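Local atomic coordinates of mevalonate kinase (Staphylococcus aureus, PDB entry 2X7I), a protein that probably catalyses ATP-dependent phosphorylation of mevalonate to 5-phosphomevalonate, an early step of isoprenoid synthesis, as a member of the GHMP kinase family. Residues I15-E20 with G174-I179; H21-T24 with P28-A31; A106-F111 with N133-I138; E126-K131 with T150-K155; P156-K161 with E165-L170. All blocks are in the same frame, centred on the assembly; numbering follows the deposited sequence.

Contact 1. Residues I15-E20 with G174-I179; sequences IILIGE and GYMVVI
I15-E20 and G174-I179 approach each other with their residue pairs running in opposite directions, I15 opposite V178 and L17 opposite M176. With the I15 and V178 CA atoms 9.3 Å apart, this is far beyond the spacing of paired strands. The contact therefore joins two sheets of the GHMP kinase fold. Strand 6-16 belongs to the large mixed sheet, and strand 175-180 lies inside the four-stranded antiparallel sheet. Segment I15-E20 turns a corner at L17 and I18, just where it passes M176.

Only side chains bridge the gap. I15 and V178 both point inward and meet tip to tip, I15 CD1 sitting 3.5 Å from V178 CG2 and 3.9 Å from V178 CG1, so one methyl touches both branches of the valine. M176 starts straight, with CG anti to the backbone N (chi1 176°); the bend at chi3 (66°) carries CE on toward I15, while SD keeps the closer approach to L17. L17 does not aim at the other strand from its backbone, but its CD2 branch reaches over to the thioether.

All four residues are buried, and the layer extends to F34, which packs on both I15 and V178, and to L279 beside M176. L17 CD2 lies 3.6 Å from M176 SD and 3.8 Å from M176 CE, while that same CE is 4.2 Å from I15 CD1.

Contact 2. Residues H21-T24 with P28-A31; sequences HAVT and PAIA
V23 and A29 meet across the loop that links strand 6-16 to strand 29-45, two antiparallel neighbours of the large mixed sheet. The loop carries the Gly-Glu-His sequence G19-E20-H21, which recurs in mevalonate kinases, and A22 passes through left-handed backbone angles before the chain comes back over the start of the second strand. At V23 the chain has folded near enough for its CA to lie 7.0 Å from the CA of A29.

The touching is simple and symmetrical. V23 points at A29, and both of its methyls, CG1 and CG2, lie 3.8 Å from A29 CB, so the alanine methyl sits in the fork of the valine. The first torsion explains this: CG1 stands between the backbone N and the carbonyl carbon (chi1 62°), and CG2 is anti to the N. P28 O also approaches V23 CG2, at 4.2 Å. Nearby, the loop is tied to itself by a hydrogen bond from T24 N to E27 OE1.

V23 also packs on I146 of helix 145-153 and on F159 of strand 157-160, so it fills the angle between that helix and the sheet. Along the strand, A29 and A31 make backbone hydrogen bonds to F159 and V157, while I30 faces the other way, onto V214, A217 and I221 of helix 203-222.

Contact 3. Residues A106-F111 with N133-I138; sequences AVAVAF and NWAEQI
The carboxylate of E136 is the flat group here that comes close to the opposing helix: its OE2 lies 4.0 Å from A108 CB. Its two oxygens are held by groups outside both segments. OE2 is hydrogen-bonded to T148 OG1, and OE1 takes the backbone N of S144; both bonds come from helix 145-153 and the residue just before it, and they should hold the carboxylate's rotation. The aliphatic part of the chain does the packing, with E136 CG 3.6 Å from A108 CB.

A108 is the centre of the contact. Its CB points toward helix 125-140 and also meets A135 CB, 4.0 Å away, so one methyl rests against a methyl and a methylene. E136 leaves its backbone turned aside from A108. With CG anti to the carbonyl carbon (chi1 -67°) and the rest of the chain extended, its end swings back toward helix 103-119.

Because alanine faces alanine, the helices come very close, the CA atoms of A108 and A135 being 5.8 Å apart. Helix 103-119 follows the glycine-rich motif that in GHMP kinases wraps the nucleotide phosphates, and probably does so here. Around the contact, L73 of helix 70-80 packs on A135, and I151 and V152 of helix 145-153 pack on V109.

The chemistry is thus divided along one side chain: the CG methylene of E136 serves as apolar packing against A108, while its buried oxygens find their polar partners in S144 and T148.

Contact 4. Residues E126-K131 with T150-K155; sequences EELIEK and TIVSGK
The last turn of helix 145-153 packs against helix 125-140 here, with the CA atoms of I129 and V152 7.0 Å apart, in the helical layer of the GHMP kinase N-terminal domain. V152 carries one whole side of the contact. It points toward the other helix and touches two consecutive residues there, L128 and I129.

I129 reaches it with its long branch: CD1 is 3.6 Å from both V152 CB and V152 CG2, so the methyl lies against the branch point of the valine and not merely at its end. Its CG1 is anti to the carbonyl carbon (chi1 -68°), and a second bend brings CD1 round, though the side chain sets off to one side. L128 slides past V152 in the opposite sense, with CG 3.9 Å from V152 CG2 and CD2 4.1 Å from V152 CG1.

Beyond V152 the helix ends. G154 takes a positive phi (67°) and gives weak backbone bonds to T150 and I151. S153 OG accepts from K155 N at 3.2 Å, an ST turn that leads the chain out toward strand 157-160.

L128 goes on to touch V112 and R113 of helix 103-119, making this a meeting of three helices. Elsewhere round helix 145-153, I151 packs on S11, T12 and K14 of strand 6-16, and T150, pointing away from the contact, on A31 and P33 of strand 29-45.

Contact 5. Residues P156-K161 with E165-L170; sequences PVWFQK and ETLKTL
W158 and E165 form the hydrogen-bonded pair of a short antiparallel β hairpin, strands 157-160 and 163-166. W158 N gives an almost straight bond to E165 O (2.9 Å, 175°), and E165 N returns one to W158 O at 2.9 Å. A third bond, L167 N to P156 O (2.8 Å), continues the ladder past V157 and T166, the non-hydrogen-bonded pair.

Beside this ladder, the E165 chain runs alongside the indole, CG 4.0 Å from W158 CE3, before bending off at chi2 (-64°). L167 adds CD2 to the same ring atom and sets CD1 4.1 Å from P156 CB, its side chain crossing the proline at about a right angle. L170 CD1 comes to 4.2 Å from P156 CG.

Further out, W158 NE1 donates to Q160 OE1 (3.0 Å) in the plane of the ring, while Q160 NE2 bonds to G211 O, so the glutamine ties the indole to helix 203-222. The ring of H163 meets W158 edge-to-face. V157 turns to the other face, onto I146, Q149 and T150.

The backbone bonds thus set the register, while P156, L167, L170 and W158 add apolar contacts; E165 contributes its backbone N and O to the ladder and its CG to the packing against the indole.

Contacts 1 to 4 are buried apolar packing, whereas contact 5 is partly exposed and alone relies on backbone hydrogen bonds between its segments. Contacts 1, 2 and 5 follow one sheet: I30 pairs with L17 and I18 of contact 1, and A29 and A31 pair with F159 and V157 of contact 5. Contact 1 also reaches the second sheet. Contacts 3 and 4 share helix 125-140, and V109 of the first touches L128, I151 and V152 of the second. The helices meet the sheet where T150 of contact 4 packs on A31 of contact 2 and V157 of contact 5. Contact 3 touches neither contact 1, 2 nor 5, and it alone brings a buried carboxylate into the packing.

Contact 1. Residues I15-E20 with G174-I179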
# COMPACT_ATOMS: atom_id res chain seq x y z
N ILE A 15 -0.52 1.50 3.45
CA ILE A 15 -0.50 0.37 4.37
C ILE A 15 -1.67 0.45 5.33
O ILE A 15 -1.99 1.52 5.84
CB ILE A 15 0.82 0.29 5.18
CG1 ILE A 15 2.02 0.26 4.23
CG2 ILE A 15 0.82 -0.94 6.11
CD1 ILE A 15 3.17 -0.61 4.68
N ILE A 16 -2.33 -0.69 5.55
CA ILE A 16 -3.29 -0.83 6.62
C ILE A 16 -2.47 -1.21 7.83
O ILE A 16 -2.02 -2.36 7.95
CB ILE A 16 -4.35 -1.93 6.32
CG1 ILE A 16 -5.10 -1.65 5.00
CG2 ILE A 16 -5.34 -2.03 7.46
CD1 ILE A 16 -5.83 -0.32 4.96
N LEU A 17 -2.21 -0.25 8.71
CA LEU A 17 -1.43 -0.50 9.92
C LEU A 17 -2.12 -1.53 10.80
O LEU A 17 -1.48 -2.46 11.30
CB LEU A 17 -1.25 0.79 10.71
CG LEU A 17 -0.26 1.82 10.15
CD1 LEU A 17 -0.16 2.96 11.15
CD2 LEU A 17 1.11 1.23 9.89
N ILE A 18 -3.43 -1.34 10.99
CA ILE A 18 -4.26 -2.25 11.77
C ILE A 18 -5.59 -2.32 11.06
O ILE A 18 -6.11 -1.29 10.62
CB ILE A 18 -4.53 -1.73 13.19
CG1 ILE A 18 -3.25 -1.27 13.87
CG2 ILE A 18 -5.20 -2.79 14.05
CD1 ILE A 18 -3.49 -0.19 14.92
N GLY A 19 -6.13 -3.53 10.95
CA GLY A 19 -7.39 -3.75 10.25
C GLY A 19 -7.25 -4.83 9.20
O GLY A 19 -6.13 -5.22 8.85
N GLU A 20 -8.38 -5.32 8.71
CA GLU A 20 -8.39 -6.40 7.74
C GLU A 20 -7.99 -5.97 6.34
O GLU A 20 -7.98 -4.79 6.01
CB GLU A 20 -9.75 -7.13 7.73
CG GLU A 20 -10.94 -6.34 7.18
CD GLU A 20 -12.29 -6.91 7.65
OE1 GLU A 20 -12.74 -7.94 7.09
OE2 GLU A 20 -12.87 -6.33 8.59
N GLY A 174 9.54 7.99 14.61
CA GLY A 174 10.03 6.63 14.48
C GLY A 174 9.98 6.09 13.06
O GLY A 174 9.65 6.81 12.11
N TYR A 175 10.33 4.81 12.93
CA TYR A 175 10.46 4.16 11.64
C TYR A 175 9.74 2.83 11.66
O TYR A 175 9.59 2.20 12.72
CB TYR A 175 11.94 3.94 11.30
CG TYR A 175 12.68 5.23 11.01
CD1 TYR A 175 13.03 6.10 12.05
CD2 TYR A 175 13.00 5.59 9.71
CE1 TYR A 175 13.70 7.30 11.79
CE2 TYR A 175 13.67 6.77 9.44
CZ TYR A 175 14.02 7.62 10.48
OH TYR A 175 14.68 8.79 10.21
N MET A 176 9.30 2.42 10.49
CA MET A 176 8.61 1.16 10.31
C MET A 176 9.28 0.43 9.17
O MET A 176 9.37 0.96 8.05
CB MET A 176 7.13 1.40 10.01
CG MET A 176 6.33 0.14 9.71
SD MET A 176 4.57 0.43 9.55
CE MET A 176 4.47 1.45 8.09
N VAL A 177 9.80 -0.77 9.45
CA VAL A 177 10.31 -1.65 8.40
C VAL A 177 9.15 -2.49 7.87
O VAL A 177 8.46 -3.15 8.64
CB VAL A 177 11.42 -2.59 8.92
CG1 VAL A 177 11.88 -3.53 7.81
CG2 VAL A 177 12.59 -1.79 9.46
N VAL A 178 8.95 -2.46 6.56
CA VAL A 178 7.91 -3.21 5.90
C VAL A 178 8.57 -4.39 5.21
O VAL A 178 9.47 -4.20 4.40
CB VAL A 178 7.16 -2.33 4.90
CG1 VAL A 178 6.13 -3.14 4.12
CG2 VAL A 178 6.51 -1.15 5.62
N ILE A 179 8.15 -5.60 5.55
CA ILE A 179 8.73 -6.82 5.00
C ILE A 179 7.71 -7.61 4.17
O ILE A 179 6.60 -7.83 4.62
CB ILE A 179 9.26 -7.73 6.11
CG1 ILE A 179 10.38 -7.04 6.89
CG2 ILE A 179 9.76 -9.05 5.52
CD1 ILE A 179 10.62 -7.61 8.28

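Contact 2. Residues H21-T24 with P28-A31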
# COMPACT_ATOMS: atom_id res chain seq x y z
N HIS A 21 -7.64 -6.96 5.54
CA HIS A 21 -7.34 -6.79 4.13
C HIS A 21 -8.57 -6.31 3.35
O HIS A 21 -9.68 -6.75 3.61
CB HIS A 21 -6.83 -8.13 3.57
CG HIS A 21 -6.66 -8.15 2.09
ND1 HIS A 21 -7.57 -8.74 1.24
CD2 HIS A 21 -5.67 -7.67 1.30
CE1 HIS A 21 -7.16 -8.61 -0.01
NE2 HIS A 21 -6.00 -7.96 -0.00
N ALA A 22 -8.36 -5.42 2.39
CA ALA A 22 -9.43 -4.93 1.51
C ALA A 22 -10.63 -4.44 2.31
O ALA A 22 -11.79 -4.74 2.00
CB ALA A 22 -9.84 -6.03 0.52
N VAL A 23 -10.33 -3.69 3.36
CA VAL A 23 -11.35 -3.25 4.30
C VAL A 23 -12.39 -2.39 3.59
O VAL A 23 -12.09 -1.72 2.61
CB VAL A 23 -10.74 -2.47 5.46
CG1 VAL A 23 -10.04 -1.20 4.95
CG2 VAL A 23 -11.81 -2.14 6.47
N THR A 24 -13.62 -2.46 4.07
CA THR A 24 -14.72 -1.70 3.52
C THR A 24 -15.30 -0.84 4.62
O THR A 24 -15.13 -1.15 5.82
CB THR A 24 -15.80 -2.63 2.94
OG1 THR A 24 -16.61 -1.90 2.01
CG2 THR A 24 -16.67 -3.20 4.05
N PRO A 28 -13.44 -1.80 11.06
CA PRO A 28 -12.34 -0.97 11.59
C PRO A 28 -11.00 -1.11 10.87
O PRO A 28 -10.58 -2.21 10.51
CB PRO A 28 -12.20 -1.45 13.05
CG PRO A 28 -13.36 -2.32 13.30
CD PRO A 28 -13.78 -2.88 11.99
N ALA A 29 -10.33 0.02 10.67
CA ALA A 29 -9.03 0.05 10.02
C ALA A 29 -8.32 1.40 10.22
O ALA A 29 -8.96 2.44 10.39
CB ALA A 29 -9.18 -0.25 8.53
N ILE A 30 -6.99 1.37 10.19
CA ILE A 30 -6.19 2.57 10.04
C ILE A 30 -5.23 2.42 8.87
O ILE A 30 -4.29 1.62 8.92
CB ILE A 30 -5.41 2.90 11.33
CG1 ILE A 30 -6.40 3.24 12.45
CG2 ILE A 30 -4.43 4.04 11.07
CD1 ILE A 30 -5.93 4.30 13.40
N ALA A 31 -5.48 3.19 7.81
CA ALA A 31 -4.63 3.20 6.63
C ALA A 31 -3.79 4.47 6.63
O ALA A 31 -4.25 5.52 7.09
CB ALA A 31 -5.47 3.14 5.39

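Contact 3. Residues A106-F111 with N133-I138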
# COMPACT_ATOMS: atom_id res chain seq x y z
N ALA A 106 -2.62 2.65 -6.49
CA ALA A 106 -1.45 3.43 -6.88
C ALA A 106 -1.36 3.61 -8.41
O ALA A 106 -1.23 4.74 -8.90
CB ALA A 106 -0.18 2.80 -6.35
N VAL A 107 -1.42 2.50 -9.15
CA VAL A 107 -1.42 2.54 -10.60
C VAL A 107 -2.54 3.46 -11.11
O VAL A 107 -2.31 4.29 -12.00
CB VAL A 107 -1.57 1.10 -11.21
CG1 VAL A 107 -1.86 1.14 -12.70
CG2 VAL A 107 -0.29 0.29 -10.97
N ALA A 108 -3.72 3.34 -10.51
CA ALA A 108 -4.87 4.12 -10.96
C ALA A 108 -4.70 5.61 -10.71
O ALA A 108 -5.02 6.42 -11.56
CB ALA A 108 -6.14 3.61 -10.33
N VAL A 109 -4.19 5.97 -9.53
CA VAL A 109 -3.93 7.38 -9.21
C VAL A 109 -2.83 7.96 -10.12
O VAL A 109 -2.96 9.09 -10.61
CB VAL A 109 -3.56 7.55 -7.72
CG1 VAL A 109 -3.09 8.98 -7.41
CG2 VAL A 109 -4.77 7.18 -6.84
N ALA A 110 -1.76 7.19 -10.34
CA ALA A 110 -0.67 7.58 -11.21
C ALA A 110 -1.14 7.73 -12.66
O ALA A 110 -0.81 8.71 -13.33
CB ALA A 110 0.45 6.57 -11.13
N PHE A 111 -1.91 6.76 -13.13
CA PHE A 111 -2.38 6.79 -14.50
C PHE A 111 -3.32 7.98 -14.77
O PHE A 111 -3.23 8.61 -15.84
CB PHE A 111 -3.08 5.49 -14.90
CG PHE A 111 -3.50 5.47 -16.32
CD1 PHE A 111 -2.60 5.13 -17.31
CD2 PHE A 111 -4.77 5.85 -16.68
CE1 PHE A 111 -2.97 5.15 -18.65
CE2 PHE A 111 -5.15 5.87 -18.01
CZ PHE A 111 -4.26 5.52 -18.99
N ASN A 133 -11.06 5.65 -8.62
CA ASN A 133 -11.94 4.57 -8.17
C ASN A 133 -12.55 3.85 -9.37
O ASN A 133 -12.61 2.63 -9.40
CB ASN A 133 -13.01 5.07 -7.17
CG ASN A 133 -12.45 5.25 -5.74
OD1 ASN A 133 -12.59 6.32 -5.13
ND2 ASN A 133 -11.83 4.21 -5.20
N TRP A 134 -12.95 4.62 -10.40
CA TRP A 134 -13.48 4.03 -11.63
C TRP A 134 -12.43 3.20 -12.39
O TRP A 134 -12.76 2.14 -12.93
CB TRP A 134 -14.07 5.11 -12.57
CG TRP A 134 -15.14 6.00 -11.93
CD1 TRP A 134 -15.74 5.85 -10.70
CD2 TRP A 134 -15.74 7.16 -12.52
NE1 TRP A 134 -16.65 6.86 -10.49
CE2 TRP A 134 -16.67 7.67 -11.59
CE3 TRP A 134 -15.57 7.83 -13.74
CZ2 TRP A 134 -17.44 8.82 -11.84
CZ3 TRP A 134 -16.33 8.97 -13.99
CH2 TRP A 134 -17.25 9.45 -13.04
N ALA A 135 -11.19 3.68 -12.40
CA ALA A 135 -10.10 2.97 -13.10
C ALA A 135 -9.75 1.65 -12.42
O ALA A 135 -9.51 0.64 -13.08
CB ALA A 135 -8.86 3.86 -13.23
N GLU A 136 -9.72 1.66 -11.09
CA GLU A 136 -9.55 0.45 -10.29
C GLU A 136 -10.62 -0.60 -10.62
O GLU A 136 -10.30 -1.77 -10.84
CB GLU A 136 -9.59 0.78 -8.81
CG GLU A 136 -8.42 1.62 -8.35
CD GLU A 136 -8.73 2.39 -7.08
OE1 GLU A 136 -9.52 1.89 -6.27
OE2 GLU A 136 -8.17 3.49 -6.91
N GLN A 137 -11.87 -0.17 -10.68
CA GLN A 137 -12.98 -1.07 -11.06
C GLN A 137 -12.76 -1.73 -12.43
O GLN A 137 -12.89 -2.94 -12.57
CB GLN A 137 -14.31 -0.30 -11.03
CG GLN A 137 -15.49 -0.99 -11.70
CD GLN A 137 -15.98 -2.20 -10.93
OE1 GLN A 137 -16.05 -2.18 -9.69
NE2 GLN A 137 -16.33 -3.26 -11.65
N ILE A 138 -12.42 -0.91 -13.42
CA ILE A 138 -12.18 -1.37 -14.79
C ILE A 138 -10.95 -2.26 -14.91
O ILE A 138 -11.00 -3.32 -15.55
CB ILE A 138 -11.99 -0.15 -15.72
CG1 ILE A 138 -13.34 0.55 -15.94
CG2 ILE A 138 -11.37 -0.55 -17.05
CD1 ILE A 138 -13.18 1.90 -16.59

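Contact 4. Residues E126-K131 with T150-K155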
# COMPACT_ATOMS: atom_id res chain seq x y z
N GLU A 126 -11.15 15.61 -5.60
CA GLU A 126 -12.37 14.81 -5.73
C GLU A 126 -12.53 14.21 -7.13
O GLU A 126 -13.06 13.12 -7.26
CB GLU A 126 -13.62 15.58 -5.33
CG GLU A 126 -14.34 14.99 -4.10
CD GLU A 126 -14.91 13.59 -4.33
OE1 GLU A 126 -15.41 13.30 -5.44
OE2 GLU A 126 -14.86 12.77 -3.40
N GLU A 127 -12.06 14.91 -8.15
CA GLU A 127 -12.08 14.40 -9.52
C GLU A 127 -11.15 13.18 -9.66
O GLU A 127 -11.51 12.16 -10.25
CB GLU A 127 -11.69 15.51 -10.50
CG GLU A 127 -12.10 15.26 -11.93
CD GLU A 127 -12.05 16.52 -12.80
OE1 GLU A 127 -12.26 16.37 -14.04
OE2 GLU A 127 -11.79 17.64 -12.27
N LEU A 128 -9.95 13.31 -9.10
CA LEU A 128 -8.99 12.22 -9.06
C LEU A 128 -9.56 11.02 -8.33
O LEU A 128 -9.40 9.89 -8.78
CB LEU A 128 -7.69 12.69 -8.38
CG LEU A 128 -6.56 11.68 -8.21
CD1 LEU A 128 -6.34 10.87 -9.50
CD2 LEU A 128 -5.25 12.39 -7.74
N ILE A 129 -10.21 11.28 -7.19
CA ILE A 129 -10.83 10.24 -6.38
C ILE A 129 -11.84 9.44 -7.21
O ILE A 129 -11.77 8.21 -7.24
CB ILE A 129 -11.59 10.83 -5.15
CG1 ILE A 129 -10.61 11.44 -4.13
CG2 ILE A 129 -12.44 9.76 -4.48
CD1 ILE A 129 -9.69 10.43 -3.51
N GLU A 130 -12.74 10.15 -7.87
CA GLU A 130 -13.75 9.53 -8.71
C GLU A 130 -13.13 8.74 -9.87
O GLU A 130 -13.49 7.59 -10.09
CB GLU A 130 -14.70 10.58 -9.29
CG GLU A 130 -15.47 11.40 -8.24
CD GLU A 130 -16.58 10.63 -7.59
OE1 GLU A 130 -16.92 9.53 -8.07
OE2 GLU A 130 -17.13 11.13 -6.60
N LYS A 131 -12.21 9.35 -10.60
CA LYS A 131 -11.60 8.71 -11.76
C LYS A 131 -10.70 7.53 -11.38
O LYS A 131 -10.66 6.54 -12.08
CB LYS A 131 -10.81 9.73 -12.59
CG LYS A 131 -11.67 10.69 -13.39
CD LYS A 131 -12.04 10.12 -14.76
CE LYS A 131 -12.43 11.23 -15.75
NZ LYS A 131 -13.21 10.72 -16.93
N THR A 150 -6.74 7.56 1.11
CA THR A 150 -5.48 7.69 1.85
C THR A 150 -4.37 8.17 0.93
O THR A 150 -3.64 9.09 1.27
CB THR A 150 -5.07 6.35 2.49
OG1 THR A 150 -6.13 5.86 3.33
CG2 THR A 150 -3.80 6.51 3.32
N ILE A 151 -4.26 7.55 -0.24
CA ILE A 151 -3.24 7.91 -1.22
C ILE A 151 -3.38 9.35 -1.75
O ILE A 151 -2.43 10.11 -1.70
CB ILE A 151 -3.25 6.92 -2.42
CG1 ILE A 151 -2.70 5.56 -1.98
CG2 ILE A 151 -2.38 7.43 -3.56
CD1 ILE A 151 -2.92 4.49 -3.01
N VAL A 152 -4.57 9.71 -2.22
CA VAL A 152 -4.81 11.03 -2.80
C VAL A 152 -4.63 12.16 -1.78
O VAL A 152 -3.89 13.12 -2.03
CB VAL A 152 -6.20 11.13 -3.43
CG1 VAL A 152 -6.52 12.56 -3.82
CG2 VAL A 152 -6.26 10.23 -4.64
N SER A 153 -5.29 12.03 -0.63
CA SER A 153 -5.17 13.02 0.45
C SER A 153 -3.77 13.11 1.06
O SER A 153 -3.39 14.14 1.59
CB SER A 153 -6.17 12.71 1.57
OG SER A 153 -5.84 11.49 2.24
N GLY A 154 -3.01 12.02 1.01
CA GLY A 154 -1.72 11.95 1.71
C GLY A 154 -1.87 11.97 3.23
O GLY A 154 -0.93 12.34 3.95
N LYS A 155 -3.04 11.58 3.71
CA LYS A 155 -3.35 11.59 5.14
C LYS A 155 -3.86 10.22 5.60
O LYS A 155 -4.35 9.43 4.78
CB LYS A 155 -4.39 12.66 5.42
CG LYS A 155 -3.86 14.08 5.22
CD LYS A 155 -5.00 15.07 4.98
CE LYS A 155 -4.51 16.51 5.00
NZ LYS A 155 -3.28 16.68 4.17

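Contact 5. Residues P156-K161 with E165-L170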
# COMPACT_ATOMS: atom_id res chain seq x y z
N PRO A 156 -3.73 9.93 6.92
CA PRO A 156 -4.30 8.69 7.41
C PRO A 156 -5.82 8.71 7.33
O PRO A 156 -6.42 9.76 7.47
CB PRO A 156 -3.84 8.63 8.88
CG PRO A 156 -2.79 9.64 9.03
CD PRO A 156 -3.08 10.69 8.00
N VAL A 157 -6.42 7.55 7.08
CA VAL A 157 -7.87 7.38 7.09
C VAL A 157 -8.23 6.34 8.15
O VAL A 157 -7.64 5.27 8.20
CB VAL A 157 -8.39 6.90 5.72
CG1 VAL A 157 -9.88 6.55 5.81
CG2 VAL A 157 -8.13 7.95 4.64
N TRP A 158 -9.20 6.68 8.98
CA TRP A 158 -9.59 5.88 10.13
C TRP A 158 -11.04 5.46 9.95
O TRP A 158 -11.91 6.32 9.81
CB TRP A 158 -9.41 6.73 11.41
CG TRP A 158 -10.09 6.19 12.64
CD1 TRP A 158 -10.14 4.89 13.05
CD2 TRP A 158 -10.81 6.95 13.62
NE1 TRP A 158 -10.86 4.79 14.22
CE2 TRP A 158 -11.29 6.03 14.59
CE3 TRP A 158 -11.12 8.31 13.77
CZ2 TRP A 158 -12.04 6.44 15.71
CZ3 TRP A 158 -11.87 8.71 14.87
CH2 TRP A 158 -12.32 7.78 15.83
N PHE A 159 -11.29 4.14 9.93
CA PHE A 159 -12.65 3.57 9.93
C PHE A 159 -12.97 3.04 11.33
O PHE A 159 -12.14 2.39 11.94
CB PHE A 159 -12.74 2.39 8.96
CG PHE A 159 -12.85 2.76 7.48
CD1 PHE A 159 -12.62 4.05 7.01
CD2 PHE A 159 -13.17 1.77 6.55
CE1 PHE A 159 -12.71 4.34 5.65
CE2 PHE A 159 -13.26 2.05 5.20
CZ PHE A 159 -13.03 3.34 4.74
N GLN A 160 -14.19 3.30 11.82
CA GLN A 160 -14.66 2.72 13.09
C GLN A 160 -16.19 2.67 13.14
O GLN A 160 -16.83 3.70 12.93
CB GLN A 160 -14.21 3.58 14.27
CG GLN A 160 -14.26 2.87 15.62
CD GLN A 160 -13.05 1.98 15.86
OE1 GLN A 160 -11.92 2.36 15.56
NE2 GLN A 160 -13.29 0.79 16.40
N LYS A 161 -16.76 1.52 13.48
CA LYS A 161 -18.21 1.40 13.70
C LYS A 161 -18.97 1.93 12.48
O LYS A 161 -18.80 1.39 11.40
CB LYS A 161 -18.63 2.12 15.00
CG LYS A 161 -18.31 1.38 16.29
CD LYS A 161 -18.95 2.10 17.49
CE LYS A 161 -19.16 1.18 18.69
NZ LYS A 161 -20.18 1.72 19.65
N GLU A 165 -13.16 8.85 9.11
CA GLU A 165 -12.54 10.18 9.18
C GLU A 165 -11.19 10.19 8.49
O GLU A 165 -10.53 9.15 8.38
CB GLU A 165 -12.34 10.64 10.63
CG GLU A 165 -13.56 10.51 11.53
CD GLU A 165 -14.73 11.40 11.11
OE1 GLU A 165 -15.89 11.06 11.45
OE2 GLU A 165 -14.48 12.43 10.45
N THR A 166 -10.78 11.36 8.04
CA THR A 166 -9.44 11.57 7.51
C THR A 166 -8.68 12.37 8.54
O THR A 166 -9.11 13.45 8.93
CB THR A 166 -9.47 12.33 6.17
OG1 THR A 166 -10.04 11.48 5.17
CG2 THR A 166 -8.06 12.74 5.75
N LEU A 167 -7.57 11.83 9.02
CA LEU A 167 -6.80 12.48 10.08
C LEU A 167 -5.83 13.51 9.50
O LEU A 167 -5.78 13.70 8.28
CB LEU A 167 -6.04 11.43 10.91
CG LEU A 167 -6.85 10.23 11.44
CD1 LEU A 167 -5.97 9.30 12.26
CD2 LEU A 167 -8.06 10.68 12.27
N LYS A 168 -5.09 14.18 10.36
CA LYS A 168 -4.03 15.09 9.92
C LYS A 168 -2.81 14.29 9.50
O LYS A 168 -2.70 13.10 9.83
CB LYS A 168 -3.69 16.09 11.03
CG LYS A 168 -4.81 17.08 11.29
CD LYS A 168 -4.88 17.55 12.74
CE LYS A 168 -4.27 18.91 12.94
NZ LYS A 168 -4.54 19.43 14.31
N THR A 169 -1.89 14.92 8.76
CA THR A 169 -0.69 14.25 8.24
C THR A 169 0.01 13.40 9.31
O THR A 169 0.11 13.80 10.46
CB THR A 169 0.33 15.28 7.66
OG1 THR A 169 -0.17 15.78 6.41
CG2 THR A 169 1.69 14.64 7.41
N LEU A 170 0.50 12.23 8.92
CA LEU A 170 1.13 11.31 9.86
C LEU A 170 2.42 11.90 10.42
O LEU A 170 3.31 12.33 9.68
CB LEU A 170 1.39 9.94 9.22
CG LEU A 170 1.73 8.82 10.23
CD1 LEU A 170 0.59 8.61 11.23
CD2 LEU A 170 2.07 7.52 9.52